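Local atomic coordinates of Non-structural protein (PDB entry 3IFU), a protein that acts as a zinc-binding, papain-like cysteine protease at the leader end of the viral polyprotein and probably suppresses host interferon-beta production. Residues Pro83-Thr88 with Val99-Glu104; Ala103-Ala108 with Pro113-Thr118. All coordinates share one frame; numbering follows the deposited sequence.

In the fold
Interactions 1 and 2 lie in the papain-like cysteine protease part of nsp1alpha, with centres about 9 Å apart. Along the chain come helix 81-87, then the long helix 94-108, then the short helix 113-118. The middle helix serves both contacts: its 99-104 part packs on the first helix and its 103-108 part on the third, with Ala-103 and Glu-104 common to the two. Ile-84 closes the triangle, its CD1 lying 4.0 Å from CD2 of Leu-116 and 4.2 Å from CD1 of Ile-105. The three helices therefore form one small cluster, whose Ile-84 and Ile-105 side chains lie about 13 and 12 Å from the zinc ion held by Cys-70, Cys-76, His-146 and Met-180.

Interaction 1: residues Pro83-Thr88 with Val99-Glu104; sequences PIARMT and VRVAAE
Val-101 points out of helix 94-108 at helix 81-87 and meets two consecutive residues there, one with each of its methyls. With chi1 at 170°, CG1 lies opposite the backbone N and CG2 on the N side, which turns CG2 to Ala-85 and CG1 to Ile-84. CG2 comes to 4.1 Å from CB of Ala-85 and just as near to the CA behind it, resting against the small side chain and the backbone that carries it. The other methyl, CG1, faces the branch methyl of the neighbouring residue, with Ile-84 CG2 4.2 Å away. Both Ile-84 and Ala-85 direct their CB toward the helix opposite, and no hydrogen bond links the two segments. The contact is apolar and buried, yet modest in extent, at 118 Å² summed over both sides.

Residue size suits this meeting. A side chain as small as alanine's allows the backbones to approach, with the CA atoms of Ala-85 and Val-101 6.2 Å apart, while a beta-branched valine offers two methyls close to its backbone, one for each neighbour. The two helices belong to the helical portion of the papain-like protease and follow one another in the chain across a short connection, and helix 81-87 also adjoins the antiparallel sheet: Pro-83, Ile-84 and Met-87 touch Val-140 of strand 140-142. Ile-84, the longer side chain, serves two neighbours. Its CG2 is given to Val-101, whereas the CG1 arm, extended at chi2 (168°), carries CD1 on to helix 113-118. About 11 Å separates its side chain from that of the zinc ligand Cys-76.

The backbone O of Ala-85 accepts a hydrogen bond from Ser-89 OG. Arg-86, one residue along from Ala-85, packs on Asn-161 of the second subunit.

Interaction 2: residues Ala103-Ala108 with Pro113-Thr118; sequences AEIYRA and PTVLKT
Val-115 touches both Ile-105 and Ala-108, one with each methyl, where helices 94-108 and 113-118 pack as an antiparallel helical hairpin within the papain-like protease domain. Only four residues separate the segments, whose axes run at 156° and approach to 10.4 Å.

The apolar contacts come first. Val-115 CG2 presses on CB of Ala-108 at 3.6 Å, a small residue suited to such closeness near the helix end. A chi1 of 173° swings CG1 away from the backbone N, toward Ile-105, whose CG1 it meets at 4.1 Å; these two side chains cross at about a right angle. Ile-105 also touches Trp-77 and, on helix 81-87, Ile-81.

Toward the solvent side the contact becomes mixed, a methyl against a carboxylate. Thr-118 sets its methyl over the flat face of the Glu-104 carboxylate, with CG2 3.8 Å from CD and about equally far from both oxygens; no hydrogen bond links the segments. The bend of Glu-104 at chi2 (-62°) brings the carboxylate there. Arg-107, one helical turn on, adds a weak ion pair: its NH2 is 3.3 Å from Glu-104 OE2, which lies well out of the guanidinium plane.

Within helix 113-118, threonine's hydroxyl is used locally: OG1 of Thr-118 donates to Thr-114 O at 3.0 Å, while Thr-118 N reaches that same oxygen from the opposite face of the carbonyl plane.

Interaction 1: residues Pro83-Thr88 with Val99-Glu104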
ATOM      1  N   PRO A  83       7.301  -3.006   3.045  1.00 36.07           N
ATOM      2  CA  PRO A  83       7.012  -1.617   3.428  1.00 34.80           C
ATOM      3  C   PRO A  83       8.260  -0.751   3.622  1.00 35.35           C
ATOM      4  O   PRO A  83       8.296   0.404   3.190  1.00 34.88           O
ATOM      5  CB  PRO A  83       6.217  -1.775   4.718  1.00 31.83           C
ATOM      6  CG  PRO A  83       5.505  -3.047   4.497  1.00 32.68           C
ATOM      7  CD  PRO A  83       6.570  -3.940   3.918  1.00 32.72           C
ATOM      8  N   ILE A  84       9.278  -1.302   4.279  1.00 37.11           N
ATOM      9  CA  ILE A  84      10.515  -0.552   4.500  1.00 38.64           C
ATOM     10  C   ILE A  84      11.203  -0.262   3.166  1.00 38.85           C
ATOM     11  O   ILE A  84      11.726   0.826   2.955  1.00 39.48           O
ATOM     12  CB  ILE A  84      11.498  -1.317   5.425  1.00 37.26           C
ATOM     13  CG1 ILE A  84      10.939  -1.374   6.849  1.00 34.06           C
ATOM     14  CG2 ILE A  84      12.853  -0.640   5.410  1.00 34.01           C
ATOM     15  CD1 ILE A  84      11.674  -2.324   7.767  1.00 33.54           C
ATOM     16  N   ALA A  85      11.193  -1.231   2.264  1.00 38.69           N
ATOM     17  CA  ALA A  85      11.810  -1.030   0.965  1.00 40.34           C
ATOM     18  C   ALA A  85      11.035  -0.016   0.118  1.00 40.65           C
ATOM     19  O   ALA A  85      11.640   0.843  -0.522  1.00 40.75           O
ATOM     20  CB  ALA A  85      11.925  -2.355   0.226  1.00 40.85           C
ATOM     21  N   ARG A  86       9.706  -0.097   0.111  1.00 39.74           N
ATOM     22  CA  ARG A  86       8.933   0.842  -0.697  1.00 42.45           C
ATOM     23  C   ARG A  86       9.024   2.283  -0.232  1.00 42.17           C
ATOM     24  O   ARG A  86       9.148   3.191  -1.049  1.00 42.96           O
ATOM     25  CB  ARG A  86       7.452   0.479  -0.752  1.00 44.41           C
ATOM     26  CG  ARG A  86       6.737   1.232  -1.874  1.00 47.45           C
ATOM     27  CD  ARG A  86       6.909   0.472  -3.183  1.00 53.36           C
ATOM     28  NE  ARG A  86       7.262   1.273  -4.360  1.00 56.29           N
ATOM     29  CZ  ARG A  86       8.332   2.056  -4.454  1.00 56.05           C
ATOM     30  NH1 ARG A  86       9.167   2.178  -3.432  1.00 56.94           N
ATOM     31  NH2 ARG A  86       8.604   2.674  -5.595  1.00 54.72           N
ATOM     32  N   MET A  87       8.941   2.492   1.077  1.00 41.99           N
ATOM     33  CA  MET A  87       9.002   3.833   1.645  1.00 41.64           C
ATOM     34  C   MET A  87      10.412   4.392   1.612  1.00 42.25           C
ATOM     35  O   MET A  87      10.621   5.584   1.797  1.00 43.08           O
ATOM     36  CB  MET A  87       8.508   3.810   3.091  1.00 39.59           C
ATOM     37  CG  MET A  87       7.189   3.081   3.283  1.00 40.08           C
ATOM     38  SD  MET A  87       6.484   3.265   4.933  1.00 40.05           S
ATOM     39  CE  MET A  87       7.388   2.053   5.850  1.00 37.89           C
ATOM     40  N   THR A  88      11.376   3.525   1.346  1.00 45.20           N
ATOM     41  CA  THR A  88      12.779   3.911   1.339  1.00 47.19           C
ATOM     42  C   THR A  88      13.433   3.988  -0.057  1.00 48.31           C
ATOM     43  O   THR A  88      14.641   4.192  -0.180  1.00 47.59           O
ATOM     44  CB  THR A  88      13.558   2.954   2.307  1.00 46.59           C
ATOM     45  OG1 THR A  88      13.364   3.381   3.662  1.00 47.89           O
ATOM     46  CG2 THR A  88      14.999   2.950   2.035  1.00 50.06           C
ATOM     47  N   VAL A  99      16.214  -5.828  -2.519  1.00 41.79           N
ATOM     48  CA  VAL A  99      17.271  -6.816  -2.342  1.00 41.10           C
ATOM     49  C   VAL A  99      18.209  -6.534  -1.150  1.00 41.77           C
ATOM     50  O   VAL A  99      18.600  -7.464  -0.438  1.00 42.56           O
ATOM     51  CB  VAL A  99      18.089  -6.943  -3.643  1.00 40.52           C
ATOM     52  CG1 VAL A  99      19.248  -7.885  -3.445  1.00 39.65           C
ATOM     53  CG2 VAL A  99      17.188  -7.439  -4.762  1.00 36.86           C
ATOM     54  N   ARG A 100      18.558  -5.267  -0.928  1.00 41.25           N
ATOM     55  CA  ARG A 100      19.442  -4.892   0.179  1.00 43.91           C
ATOM     56  C   ARG A 100      18.712  -4.964   1.521  1.00 45.50           C
ATOM     57  O   ARG A 100      19.297  -5.346   2.533  1.00 47.03           O
ATOM     58  CB  ARG A 100      19.976  -3.474  -0.016  1.00 44.26           C
ATOM     59  CG  ARG A 100      20.656  -3.237  -1.355  1.00 48.46           C
ATOM     60  CD  ARG A 100      22.048  -3.820  -1.397  1.00 50.67           C
ATOM     61  NE  ARG A 100      22.952  -3.125  -0.485  1.00 52.66           N
ATOM     62  CZ  ARG A 100      24.219  -3.471  -0.291  1.00 51.16           C
ATOM     63  NH1 ARG A 100      24.724  -4.500  -0.948  1.00 51.27           N
ATOM     64  NH2 ARG A 100      24.977  -2.795   0.561  1.00 51.21           N
ATOM     65  N   VAL A 101      17.437  -4.581   1.521  1.00 46.57           N
ATOM     66  CA  VAL A 101      16.611  -4.606   2.726  1.00 45.73           C
ATOM     67  C   VAL A 101      16.364  -6.038   3.225  1.00 47.22           C
ATOM     68  O   VAL A 101      16.435  -6.304   4.426  1.00 47.43           O
ATOM     69  CB  VAL A 101      15.257  -3.928   2.468  1.00 43.68           C
ATOM     70  CG1 VAL A 101      14.317  -4.167   3.638  1.00 43.30           C
ATOM     71  CG2 VAL A 101      15.464  -2.448   2.250  1.00 43.89           C
ATOM     72  N   ALA A 102      16.070  -6.953   2.302  1.00 46.49           N
ATOM     73  CA  ALA A 102      15.824  -8.347   2.663  1.00 45.99           C
ATOM     74  C   ALA A 102      17.099  -8.961   3.245  1.00 46.74           C
ATOM     75  O   ALA A 102      17.081  -9.543   4.327  1.00 45.30           O
ATOM     76  CB  ALA A 102      15.370  -9.133   1.439  1.00 44.45           C
ATOM     77  N   ALA A 103      18.206  -8.805   2.521  1.00 46.76           N
ATOM     78  CA  ALA A 103      19.500  -9.342   2.943  1.00 46.30           C
ATOM     79  C   ALA A 103      19.878  -8.882   4.346  1.00 45.15           C
ATOM     80  O   ALA A 103      20.329  -9.682   5.161  1.00 44.94           O
ATOM     81  CB  ALA A 103      20.602  -8.934   1.938  1.00 45.90           C
ATOM     82  N   GLU A 104      19.705  -7.591   4.622  1.00 44.33           N
ATOM     83  CA  GLU A 104      20.024  -7.050   5.938  1.00 46.33           C
ATOM     84  C   GLU A 104      19.187  -7.717   7.025  1.00 47.03           C
ATOM     85  O   GLU A 104      19.720  -8.265   7.984  1.00 46.54           O
ATOM     86  CB  GLU A 104      19.768  -5.542   5.986  1.00 45.51           C
ATOM     87  CG  GLU A 104      20.898  -4.679   5.486  1.00 51.76           C
ATOM     88  CD  GLU A 104      22.172  -4.837   6.306  1.00 54.52           C
ATOM     89  OE1 GLU A 104      22.083  -5.152   7.517  1.00 55.36           O
ATOM     90  OE2 GLU A 104      23.264  -4.627   5.738  1.00 55.73           O
TER

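Interaction 2: residues Ala103-Ala108 with Pro113-Thr118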
ATOM      1  N   ALA A 103      18.206  -8.805   2.521  1.00 46.76           N
ATOM      2  CA  ALA A 103      19.500  -9.342   2.943  1.00 46.30           C
ATOM      3  C   ALA A 103      19.878  -8.882   4.346  1.00 45.15           C
ATOM      4  O   ALA A 103      20.329  -9.682   5.161  1.00 44.94           O
ATOM      5  CB  ALA A 103      20.602  -8.934   1.938  1.00 45.90           C
ATOM      6  N   GLU A 104      19.705  -7.591   4.622  1.00 44.33           N
ATOM      7  CA  GLU A 104      20.024  -7.050   5.938  1.00 46.33           C
ATOM      8  C   GLU A 104      19.187  -7.717   7.025  1.00 47.03           C
ATOM      9  O   GLU A 104      19.720  -8.265   7.984  1.00 46.54           O
ATOM     10  CB  GLU A 104      19.768  -5.542   5.986  1.00 45.51           C
ATOM     11  CG  GLU A 104      20.898  -4.679   5.486  1.00 51.76           C
ATOM     12  CD  GLU A 104      22.172  -4.837   6.306  1.00 54.52           C
ATOM     13  OE1 GLU A 104      22.083  -5.152   7.517  1.00 55.36           O
ATOM     14  OE2 GLU A 104      23.264  -4.627   5.738  1.00 55.73           O
ATOM     15  N   ILE A 105      17.871  -7.668   6.857  1.00 47.89           N
ATOM     16  CA  ILE A 105      16.938  -8.236   7.822  1.00 47.39           C
ATOM     17  C   ILE A 105      17.126  -9.747   7.994  1.00 48.29           C
ATOM     18  O   ILE A 105      17.214 -10.236   9.124  1.00 49.04           O
ATOM     19  CB  ILE A 105      15.475  -7.872   7.422  1.00 44.91           C
ATOM     20  CG1 ILE A 105      15.275  -6.352   7.563  1.00 40.89           C
ATOM     21  CG2 ILE A 105      14.483  -8.613   8.292  1.00 44.87           C
ATOM     22  CD1 ILE A 105      13.913  -5.847   7.178  1.00 41.39           C
ATOM     23  N   TYR A 106      17.204 -10.480   6.886  1.00 46.10           N
ATOM     24  CA  TYR A 106      17.417 -11.924   6.951  1.00 45.24           C
ATOM     25  C   TYR A 106      18.676 -12.238   7.758  1.00 47.22           C
ATOM     26  O   TYR A 106      18.677 -13.135   8.603  1.00 47.86           O
ATOM     27  CB  TYR A 106      17.578 -12.519   5.551  1.00 40.17           C
ATOM     28  CG  TYR A 106      16.305 -13.043   4.956  1.00 38.51           C
ATOM     29  CD1 TYR A 106      15.252 -12.184   4.652  1.00 37.47           C
ATOM     30  CD2 TYR A 106      16.152 -14.399   4.683  1.00 37.75           C
ATOM     31  CE1 TYR A 106      14.081 -12.658   4.091  1.00 37.82           C
ATOM     32  CE2 TYR A 106      14.979 -14.889   4.121  1.00 37.36           C
ATOM     33  CZ  TYR A 106      13.946 -14.014   3.831  1.00 38.42           C
ATOM     34  OH  TYR A 106      12.767 -14.490   3.315  1.00 36.35           O
ATOM     35  N   ARG A 107      19.751 -11.503   7.481  1.00 47.02           N
ATOM     36  CA  ARG A 107      21.010 -11.708   8.183  1.00 47.59           C
ATOM     37  C   ARG A 107      20.822 -11.522   9.690  1.00 47.62           C
ATOM     38  O   ARG A 107      21.199 -12.381  10.488  1.00 47.39           O
ATOM     39  CB  ARG A 107      22.066 -10.732   7.663  1.00 48.40           C
ATOM     40  CG  ARG A 107      23.390 -10.852   8.379  1.00 51.09           C
ATOM     41  CD  ARG A 107      24.510 -10.168   7.635  1.00 51.96           C
ATOM     42  NE  ARG A 107      24.491  -8.719   7.778  1.00 54.78           N
ATOM     43  CZ  ARG A 107      25.396  -7.916   7.226  1.00 55.89           C
ATOM     44  NH1 ARG A 107      26.377  -8.433   6.498  1.00 56.58           N
ATOM     45  NH2 ARG A 107      25.333  -6.603   7.408  1.00 54.76           N
ATOM     46  N   ALA A 108      20.234 -10.396  10.070  1.00 48.44           N
ATOM     47  CA  ALA A 108      19.994 -10.093  11.470  1.00 49.84           C
ATOM     48  C   ALA A 108      18.981 -11.070  12.084  1.00 50.82           C
ATOM     49  O   ALA A 108      18.977 -11.277  13.301  1.00 51.44           O
ATOM     50  CB  ALA A 108      19.494  -8.659  11.609  1.00 49.13           C
ATOM     51  N   PRO A 113      16.380  -1.547  16.215  1.00 51.57           N
ATOM     52  CA  PRO A 113      16.731  -0.145  15.956  1.00 52.68           C
ATOM     53  C   PRO A 113      18.024  -0.036  15.153  1.00 53.51           C
ATOM     54  O   PRO A 113      18.184   0.853  14.315  1.00 55.04           O
ATOM     55  CB  PRO A 113      16.877   0.440  17.355  1.00 50.77           C
ATOM     56  CG  PRO A 113      15.870  -0.329  18.135  1.00 52.34           C
ATOM     57  CD  PRO A 113      16.077  -1.750  17.644  1.00 50.92           C
ATOM     58  N   THR A 114      18.942  -0.958  15.414  1.00 52.58           N
ATOM     59  CA  THR A 114      20.218  -0.970  14.727  1.00 53.79           C
ATOM     60  C   THR A 114      20.058  -1.338  13.252  1.00 54.72           C
ATOM     61  O   THR A 114      20.708  -0.745  12.391  1.00 55.34           O
ATOM     62  CB  THR A 114      21.194  -1.940  15.430  1.00 53.48           C
ATOM     63  OG1 THR A 114      21.610  -1.365  16.677  1.00 52.87           O
ATOM     64  CG2 THR A 114      22.404  -2.218  14.562  1.00 51.02           C
ATOM     65  N   VAL A 115      19.193  -2.304  12.957  1.00 54.81           N
ATOM     66  CA  VAL A 115      18.967  -2.706  11.574  1.00 53.11           C
ATOM     67  C   VAL A 115      18.225  -1.604  10.820  1.00 52.09           C
ATOM     68  O   VAL A 115      18.380  -1.463   9.608  1.00 53.01           O
ATOM     69  CB  VAL A 115      18.164  -4.020  11.490  1.00 52.89           C
ATOM     70  CG1 VAL A 115      17.799  -4.321  10.043  1.00 52.35           C
ATOM     71  CG2 VAL A 115      18.991  -5.158  12.038  1.00 52.73           C
ATOM     72  N   LEU A 116      17.422  -0.821  11.532  1.00 50.46           N
ATOM     73  CA  LEU A 116      16.698   0.270  10.891  1.00 50.97           C
ATOM     74  C   LEU A 116      17.665   1.420  10.607  1.00 52.30           C
ATOM     75  O   LEU A 116      17.502   2.152   9.634  1.00 53.03           O
ATOM     76  CB  LEU A 116      15.539   0.746  11.775  1.00 48.67           C
ATOM     77  CG  LEU A 116      14.376  -0.235  11.951  1.00 48.41           C
ATOM     78  CD1 LEU A 116      13.365   0.321  12.940  1.00 47.82           C
ATOM     79  CD2 LEU A 116      13.720  -0.491  10.611  1.00 48.85           C
ATOM     80  N   LYS A 117      18.674   1.573  11.461  1.00 53.89           N
ATOM     81  CA  LYS A 117      19.681   2.613  11.274  1.00 54.26           C
ATOM     82  C   LYS A 117      20.548   2.250  10.077  1.00 52.58           C
ATOM     83  O   LYS A 117      20.858   3.102   9.254  1.00 52.94           O
ATOM     84  CB  LYS A 117      20.553   2.757  12.523  1.00 56.08           C
ATOM     85  CG  LYS A 117      19.824   3.368  13.703  1.00 61.17           C
ATOM     86  CD  LYS A 117      20.651   3.293  14.985  1.00 64.84           C
ATOM     87  CE  LYS A 117      19.913   3.929  16.172  1.00 64.70           C
ATOM     88  NZ  LYS A 117      20.642   3.723  17.462  1.00 64.56           N
ATOM     89  N   THR A 118      20.935   0.981   9.984  1.00 50.75           N
ATOM     90  CA  THR A 118      21.755   0.507   8.867  1.00 51.58           C
ATOM     91  C   THR A 118      21.006   0.752   7.548  1.00 51.53           C
ATOM     92  O   THR A 118      21.609   1.079   6.519  1.00 49.06           O
ATOM     93  CB  THR A 118      22.069  -1.013   9.003  1.00 51.30           C
ATOM     94  OG1 THR A 118      22.721  -1.261  10.254  1.00 51.31           O
ATOM     95  CG2 THR A 118      22.977  -1.482   7.880  1.00 50.12           C
TER